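Sensor protein qseC (PDB 3JZ3) autophosphorylates on a histidine with ATP as the sensor kinase of the QseB/QseC two-component system, which switches on the flagella regulon through FlhDC. Local coordinates at the interface of chains A and B. Coordinates in Å, arbitrary orientation; residue numbers count along the deposited sequence, not the author numbering. Chains: chain A/B, Sensor protein qseC.

Contact 1: the interface of chains A and B. Residues chain A 43, 72, 114, 116-117; chain B 31, 50-51, 54.
A:Leu116 leans its two methyls on different parts of chain B. CD2 rests on helix 42-61, 3.7 Å from CA of B:Ala51, while CD1 lies against B:Asp31, 3.8 Å from its CB. One turn along the same helix, B:Leu54 points at A:Gln114 tip to tip, its methyl CD2 3.8 Å from the amide carbon CD; A:Leu117 adds its CG and CD2 beside that methyl. B:Leu54 reaches this spot with CG anti to its backbone N (chi1 -178°).

The polar link runs through a water. The O of water 1 sits 2.8 Å from the carboxylate OD2 of A:Asp72. The same water O is 3.0 Å from the amide OE1 of A:Gln114, and it is 3.0 Å from the carbonyl O of B:Arg50. That OE1 also accepts the backbone N of A:Leu116 at 3.1 Å, tilted 28° from the carbonyl plane, so the first turn of the helix helps to hold the amide that touches both leucine and water. At the far side, A:Gln43 and B:Asp31 cross at about a right angle without a direct hydrogen bond.

The site joins the start of helix 115-131 in the ATPase-like domain of chain A to the middle of the dimerisation-domain helix 42-61 and to the short strand 31-32 of chain B.

Contact 2: the interface of chains A and B. Residues chain A 43, 45, 48, 88, 123; chain B 32-35.
This is a backbone-led interface between two copies of the kinase: the loop B:Asp33 to B:Gln35, with B:Asp32 ahead of it, lies between the segment A:Gln43 to A:His45 on one side and helices 78-95 and 115-131 of chain A, with the start of helix 48-62, on the other, tying the copies together in the deposited assembly. The N of A:Gln43 donates to the carbonyl O of B:Asp32 at 3.0 Å. The carbonyl O of A:Gln43 lies 3.1 Å from the N of B:Pro34, which has no hydrogen to give. Further on, the N of A:His45 bonds to the O of B:Pro34 at 3.1 Å, and the same oxygen lies at the imidazole edge. The side chains of A:Gln43 and B:Asp33 lie side by side, pointing the same way, their amide and carboxylate planes 85° apart and OE1 of A:Gln43 3.4 Å from OD1 of B:Asp33.

Across the loop, the N of B:Asp33 meets OD2 of A:Asp88 at 2.9 Å, 55° out of the carboxylate plane. The O of B:Asp33 takes NH1 of A:Arg123, 2.9 Å away and in the guanidinium plane; A:Ile48 CG1 packs on one face of that group. A:Arg123 bends at chi2 (56°) to reach it.

The site clasps the loop of chain B between the DHp segment and the ATPase-like domain of chain A, and may restrain that domain.

Contact 3: the interface of chains A and B. Residues chain A 59, 62, 70-71, 114, 117; chain B 53-54, 57-58.
A:Leu70 and A:Gln71 run extended past helix 42-61 of chain B, turning the backbone N of A:Gln71 towards B:Gln57. That N donates to the amide oxygen OE1 of B:Gln57 at 2.7 Å, nearly straight at 168°, in the carbonyl plane and on a lone pair. B:Gln57 stretches out to meet it, CG anti to its backbone N (chi1 -177°) and the chain extended beyond it.

Two side chains flank the accepting oxygen from its two faces. A:Leu70 crosses B:Gln57 at a slant and sets its CD2 3.3 Å from OE1 of B:Gln57; on the opposite face, CG of A:Gln71 lies 3.3 Å from the same OE1 of B:Gln57. CD2 of A:Leu70 is also 3.9 Å from CD1 of B:Leu54, whose other methyl faces A:Gln114 and A:Leu117. A:Gln71, bent at chi2 (-67°), has CG 3.8 Å from the carbonyl O of B:Arg53. The side chains of A:Gln71 and B:Arg53 cross at about a right angle, the amide OE1 of A:Gln71 lying 4.0 Å from CG of B:Arg53.

Towards the helix ends, B:Leu58 turns CD2 to A:Leu59 CD2, 4.1 Å off, and to A:Ser62. The hydroxyl OG of A:Ser62 is tied back to the carbonyl O of A:Leu59 at 2.8 Å.

The site docks A:Leu70-A:Gln71 on helix 42-61 of chain B, with a light contact between the second helices of the two dimerisation and histidine-phosphotransfer (DHp) domains and the A:Gln114/A:Leu117 end of the ATPase-like domain alongside, and so may hold the segment between helix 48-62 and strand 74-77 of chain A against chain B.

Contact 1: the interface of chains A and B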
loop_
_atom_site.group_PDB
_atom_site.type_symbol
_atom_site.label_atom_id
_atom_site.label_comp_id
_atom_site.label_asym_id
_atom_site.label_seq_id
_atom_site.Cartn_x
_atom_site.Cartn_y
_atom_site.Cartn_z
ATOM N N GLN A 43 -2.823 3.852 5.051
ATOM C CA GLN A 43 -1.582 3.543 4.348
ATOM C C GLN A 43 -1.155 4.725 3.478
ATOM O O GLN A 43 -1.897 5.162 2.599
ATOM C CB GLN A 43 -1.739 2.281 3.504
ATOM C CG GLN A 43 -0.422 1.683 3.054
ATOM C CD GLN A 43 -0.580 0.772 1.856
ATOM O OE1 GLN A 43 -1.605 0.108 1.695
ATOM N NE2 GLN A 43 0.439 0.733 1.006
ATOM N N ASP A 72 -5.231 -12.413 4.738
ATOM C CA ASP A 72 -6.292 -11.420 4.962
ATOM C C ASP A 72 -7.526 -11.499 4.057
ATOM O O ASP A 72 -8.278 -10.528 3.948
ATOM C CB ASP A 72 -5.721 -9.997 4.938
ATOM C CG ASP A 72 -4.735 -9.746 6.052
ATOM O OD1 ASP A 72 -5.027 -10.130 7.207
ATOM O OD2 ASP A 72 -3.667 -9.162 5.768
ATOM N N GLN A 114 -9.613 -10.218 -1.003
ATOM C CA GLN A 114 -8.502 -9.555 -0.355
ATOM C C GLN A 114 -8.759 -8.056 -0.457
ATOM O O GLN A 114 -8.753 -7.493 -1.555
ATOM C CB GLN A 114 -7.183 -9.983 -1.009
ATOM C CG GLN A 114 -6.054 -8.961 -0.940
ATOM C CD GLN A 114 -5.476 -8.774 0.435
ATOM O OE1 GLN A 114 -5.300 -7.650 0.883
ATOM N NE2 GLN A 114 -5.164 -9.871 1.109
ATOM N N LEU A 116 -7.180 -5.299 0.187
ATOM C CA LEU A 116 -6.155 -4.433 -0.395
ATOM C C LEU A 116 -6.118 -4.517 -1.920
ATOM O O LEU A 116 -6.024 -3.500 -2.597
ATOM C CB LEU A 116 -4.781 -4.759 0.197
ATOM C CG LEU A 116 -3.861 -3.589 0.534
ATOM C CD1 LEU A 116 -4.409 -2.786 1.715
ATOM C CD2 LEU A 116 -2.459 -4.099 0.838
ATOM N N LEU A 117 -6.208 -5.731 -2.458
ATOM C CA LEU A 117 -6.276 -5.932 -3.903
ATOM C C LEU A 117 -7.556 -5.364 -4.504
ATOM O O LEU A 117 -7.536 -4.810 -5.608
ATOM C CB LEU A 117 -6.143 -7.417 -4.256
ATOM C CG LEU A 117 -4.804 -8.096 -3.935
ATOM C CD1 LEU A 117 -4.874 -9.596 -4.201
ATOM C CD2 LEU A 117 -3.651 -7.461 -4.706
ATOM N N ASP B 31 -8.925 -0.565 4.132
ATOM C CA ASP B 31 -7.720 0.226 4.341
ATOM C C ASP B 31 -7.716 1.430 3.394
ATOM O O ASP B 31 -7.811 1.274 2.175
ATOM C CB ASP B 31 -6.487 -0.660 4.110
ATOM C CG ASP B 31 -5.172 0.055 4.378
ATOM O OD1 ASP B 31 -5.101 1.296 4.270
ATOM O OD2 ASP B 31 -4.185 -0.645 4.686
ATOM N N ARG B 50 -0.910 -4.828 7.063
ATOM C CA ARG B 50 -1.687 -5.489 6.017
ATOM C C ARG B 50 -0.955 -5.522 4.677
ATOM O O ARG B 50 -0.968 -6.540 3.991
ATOM C CB ARG B 50 -3.043 -4.808 5.850
ATOM C CG ARG B 50 -3.972 -4.997 7.028
ATOM C CD ARG B 50 -5.088 -3.983 6.985
ATOM N NE ARG B 50 -5.954 -4.105 8.149
ATOM C CZ ARG B 50 -7.116 -3.479 8.294
ATOM N NH1 ARG B 50 -7.572 -2.671 7.341
ATOM N NH2 ARG B 50 -7.825 -3.669 9.398
ATOM N N ALA B 51 -0.324 -4.408 4.313
ATOM C CA ALA B 51 0.487 -4.336 3.098
ATOM C C ALA B 51 1.692 -5.268 3.184
ATOM O O ALA B 51 2.057 -5.908 2.196
ATOM C CB ALA B 51 0.931 -2.910 2.834
ATOM N N LEU B 54 0.570 -9.114 2.777
ATOM C CA LEU B 54 0.269 -9.417 1.380
ATOM C C LEU B 54 1.526 -9.480 0.509
ATOM O O LEU B 54 1.743 -10.469 -0.199
ATOM C CB LEU B 54 -0.727 -8.399 0.808
ATOM C CG LEU B 54 -1.202 -8.579 -0.642
ATOM C CD1 LEU B 54 -1.816 -9.961 -0.879
ATOM C CD2 LEU B 54 -2.191 -7.485 -1.012
HETATM O O HOH W 1 -3.723 -7.654 3.444
#

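Contact 2: the interface of chains A and B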
loop_
_atom_site.group_PDB
_atom_site.type_symbol
_atom_site.label_atom_id
_atom_site.label_comp_id
_atom_site.label_asym_id
_atom_site.label_seq_id
_atom_site.Cartn_x
_atom_site.Cartn_y
_atom_site.Cartn_z
ATOM N N GLN A 43 -2.823 3.852 5.051
ATOM C CA GLN A 43 -1.582 3.543 4.348
ATOM C C GLN A 43 -1.155 4.725 3.478
ATOM O O GLN A 43 -1.897 5.162 2.599
ATOM C CB GLN A 43 -1.739 2.281 3.504
ATOM C CG GLN A 43 -0.422 1.683 3.054
ATOM C CD GLN A 43 -0.580 0.772 1.856
ATOM O OE1 GLN A 43 -1.605 0.108 1.695
ATOM N NE2 GLN A 43 0.439 0.733 1.006
ATOM N N HIS A 45 1.278 6.814 0.818
ATOM C CA HIS A 45 2.171 6.710 -0.337
ATOM C C HIS A 45 2.843 8.043 -0.643
ATOM O O HIS A 45 3.885 8.087 -1.295
ATOM C CB HIS A 45 1.412 6.221 -1.567
ATOM C CG HIS A 45 0.967 4.797 -1.476
ATOM N ND1 HIS A 45 -0.310 4.439 -1.100
ATOM C CD2 HIS A 45 1.629 3.640 -1.710
ATOM C CE1 HIS A 45 -0.416 3.123 -1.109
ATOM N NE2 HIS A 45 0.747 2.614 -1.476
ATOM N N ILE A 48 -0.310 5.731 -6.916
ATOM C CA ILE A 48 -1.109 4.542 -7.222
ATOM C C ILE A 48 -0.509 3.689 -8.341
ATOM O O ILE A 48 -0.404 2.466 -8.204
ATOM C CB ILE A 48 -2.587 4.920 -7.548
ATOM C CG1 ILE A 48 -3.255 5.602 -6.343
ATOM C CG2 ILE A 48 -3.391 3.700 -8.026
ATOM C CD1 ILE A 48 -3.123 4.847 -5.005
ATOM N N ASP A 88 -11.051 8.446 -0.542
ATOM C CA ASP A 88 -9.626 8.560 -0.847
ATOM C C ASP A 88 -9.302 9.530 -1.988
ATOM O O ASP A 88 -8.298 10.236 -1.920
ATOM C CB ASP A 88 -9.020 7.184 -1.143
ATOM C CG ASP A 88 -8.915 6.311 0.095
ATOM O OD1 ASP A 88 -9.042 6.836 1.226
ATOM O OD2 ASP A 88 -8.700 5.088 -0.064
ATOM N N ARG A 123 -9.543 1.703 -7.017
ATOM C CA ARG A 123 -8.774 2.943 -7.102
ATOM C C ARG A 123 -8.284 3.227 -8.525
ATOM O O ARG A 123 -8.256 4.383 -8.958
ATOM C CB ARG A 123 -7.605 2.930 -6.115
ATOM C CG ARG A 123 -6.769 4.198 -6.101
ATOM C CD ARG A 123 -7.621 5.433 -5.815
ATOM N NE ARG A 123 -6.802 6.633 -5.676
ATOM C CZ ARG A 123 -6.291 7.063 -4.524
ATOM N NH1 ARG A 123 -6.509 6.388 -3.400
ATOM N NH2 ARG A 123 -5.558 8.169 -4.499
ATOM N N ASP B 32 -7.602 2.626 3.968
ATOM C CA ASP B 32 -7.535 3.862 3.196
ATOM C C ASP B 32 -6.166 4.052 2.534
ATOM O O ASP B 32 -5.133 3.948 3.195
ATOM C CB ASP B 32 -7.865 5.064 4.086
ATOM N N ASP B 33 -6.175 4.320 1.227
ATOM C CA ASP B 33 -4.958 4.618 0.462
ATOM C C ASP B 33 -4.838 6.118 0.175
ATOM O O ASP B 33 -5.571 6.660 -0.660
ATOM C CB ASP B 33 -4.934 3.835 -0.859
ATOM C CG ASP B 33 -4.818 2.332 -0.656
ATOM O OD1 ASP B 33 -4.236 1.892 0.363
ATOM O OD2 ASP B 33 -5.306 1.587 -1.534
ATOM N N PRO B 34 -3.907 6.793 0.871
ATOM C CA PRO B 34 -3.635 8.224 0.747
ATOM C C PRO B 34 -2.461 8.514 -0.193
ATOM O O PRO B 34 -1.487 7.753 -0.216
ATOM C CB PRO B 34 -3.295 8.638 2.183
ATOM N N GLN B 35 -2.577 9.605 -0.955
ATOM C CA GLN B 35 -1.548 10.080 -1.896
ATOM C C GLN B 35 -1.035 8.995 -2.845
ATOM O O GLN B 35 -1.758 8.536 -3.730
ATOM C CB GLN B 35 -0.378 10.740 -1.152
#

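Contact 3: the interface of chains A and B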
loop_
_atom_site.group_PDB
_atom_site.type_symbol
_atom_site.label_atom_id
_atom_site.label_comp_id
_atom_site.label_asym_id
_atom_site.label_seq_id
_atom_site.Cartn_x
_atom_site.Cartn_y
_atom_site.Cartn_z
ATOM N N LEU A 59 1.788 -10.527 -8.449
ATOM C CA LEU A 59 0.671 -11.445 -8.676
ATOM C C LEU A 59 0.927 -12.374 -9.856
ATOM O O LEU A 59 0.620 -13.564 -9.794
ATOM C CB LEU A 59 -0.635 -10.678 -8.906
ATOM C CG LEU A 59 -1.482 -10.293 -7.691
ATOM C CD1 LEU A 59 -2.614 -9.384 -8.122
ATOM C CD2 LEU A 59 -2.031 -11.529 -6.995
ATOM N N SER A 62 3.756 -14.933 -9.089
ATOM C CA SER A 62 3.308 -15.958 -8.146
ATOM C C SER A 62 2.383 -16.977 -8.822
ATOM O O SER A 62 2.130 -18.052 -8.271
ATOM C CB SER A 62 2.628 -15.324 -6.927
ATOM O OG SER A 62 1.446 -14.640 -7.297
ATOM N N LEU A 70 -4.600 -16.842 0.454
ATOM C CA LEU A 70 -4.017 -15.506 0.550
ATOM C C LEU A 70 -4.229 -14.899 1.931
ATOM O O LEU A 70 -5.288 -15.070 2.539
ATOM C CB LEU A 70 -4.627 -14.570 -0.489
ATOM C CG LEU A 70 -3.935 -14.294 -1.822
ATOM C CD1 LEU A 70 -4.796 -13.329 -2.619
ATOM C CD2 LEU A 70 -2.533 -13.722 -1.634
ATOM N N GLN A 71 -3.216 -14.186 2.416
ATOM C CA GLN A 71 -3.314 -13.444 3.668
ATOM C C GLN A 71 -4.484 -12.469 3.634
ATOM O O GLN A 71 -4.710 -11.808 2.621
ATOM C CB GLN A 71 -2.017 -12.668 3.928
ATOM C CG GLN A 71 -0.840 -13.525 4.370
ATOM C CD GLN A 71 -1.031 -14.139 5.747
ATOM O OE1 GLN A 71 -1.853 -13.681 6.539
ATOM N NE2 GLN A 71 -0.267 -15.186 6.038
ATOM N N GLN A 114 -9.613 -10.218 -1.003
ATOM C CA GLN A 114 -8.502 -9.555 -0.355
ATOM C C GLN A 114 -8.759 -8.056 -0.457
ATOM O O GLN A 114 -8.753 -7.493 -1.555
ATOM C CB GLN A 114 -7.183 -9.983 -1.009
ATOM C CG GLN A 114 -6.054 -8.961 -0.940
ATOM C CD GLN A 114 -5.476 -8.774 0.435
ATOM O OE1 GLN A 114 -5.300 -7.650 0.883
ATOM N NE2 GLN A 114 -5.164 -9.871 1.109
ATOM N N LEU A 117 -6.208 -5.731 -2.458
ATOM C CA LEU A 117 -6.276 -5.932 -3.903
ATOM C C LEU A 117 -7.556 -5.364 -4.504
ATOM O O LEU A 117 -7.536 -4.810 -5.608
ATOM C CB LEU A 117 -6.143 -7.417 -4.256
ATOM C CG LEU A 117 -4.804 -8.096 -3.935
ATOM C CD1 LEU A 117 -4.874 -9.596 -4.201
ATOM C CD2 LEU A 117 -3.651 -7.461 -4.706
ATOM N N ARG B 53 2.002 -8.145 5.114
ATOM C CA ARG B 53 1.498 -9.517 4.995
ATOM C C ARG B 53 1.254 -9.956 3.549
ATOM O O ARG B 53 1.696 -11.035 3.142
ATOM C CB ARG B 53 0.231 -9.688 5.835
ATOM C CG ARG B 53 0.451 -10.499 7.098
ATOM C CD ARG B 53 -0.161 -9.850 8.330
ATOM N NE ARG B 53 -1.580 -9.522 8.196
ATOM C CZ ARG B 53 -2.234 -8.701 9.020
ATOM N NH1 ARG B 53 -1.599 -8.120 10.036
ATOM N NH2 ARG B 53 -3.520 -8.452 8.828
ATOM N N LEU B 54 0.570 -9.114 2.777
ATOM C CA LEU B 54 0.269 -9.417 1.380
ATOM C C LEU B 54 1.526 -9.480 0.509
ATOM O O LEU B 54 1.743 -10.469 -0.199
ATOM C CB LEU B 54 -0.727 -8.399 0.808
ATOM C CG LEU B 54 -1.202 -8.579 -0.642
ATOM C CD1 LEU B 54 -1.816 -9.961 -0.879
ATOM C CD2 LEU B 54 -2.191 -7.485 -1.012
ATOM N N GLN B 57 3.913 -12.365 1.334
ATOM C CA GLN B 57 3.417 -13.610 0.752
ATOM C C GLN B 57 3.702 -13.657 -0.746
ATOM O O GLN B 57 4.216 -14.655 -1.249
ATOM C CB GLN B 57 1.923 -13.782 1.026
ATOM C CG GLN B 57 1.346 -15.094 0.498
ATOM C CD GLN B 57 -0.071 -15.360 0.970
ATOM O OE1 GLN B 57 -0.872 -14.439 1.152
ATOM N NE2 GLN B 57 -0.388 -16.631 1.169
ATOM N N LEU B 58 3.396 -12.566 -1.445
ATOM C CA LEU B 58 3.607 -12.501 -2.892
ATOM C C LEU B 58 5.084 -12.587 -3.290
ATOM O O LEU B 58 5.412 -13.166 -4.327
ATOM C CB LEU B 58 2.954 -11.251 -3.489
ATOM C CG LEU B 58 1.424 -11.165 -3.451
ATOM C CD1 LEU B 58 0.947 -9.855 -4.060
ATOM C CD2 LEU B 58 0.773 -12.346 -4.155
#

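Contact 1 lies between the other two: its C-alpha centre is about 12 Å from that of contact 2 and about 8 Å from that of contact 3, while contacts 2 and 3 are about 18 Å apart. A:Gln43 joins contacts 1 and 2; A:Gln114, A:Leu117 and B:Leu54 join contacts 1 and 3. Helix 115-131 of chain A takes part in all three, helix 48-62 of chain A in contacts 2 and 3, and helix 42-61 of chain B in contacts 1 and 3. In this cytoplasmic segment of the membrane sensor kinase, DHp plus ATPase-like domain, one copy's ATPase-like domain is thus braced at several levels by its partner.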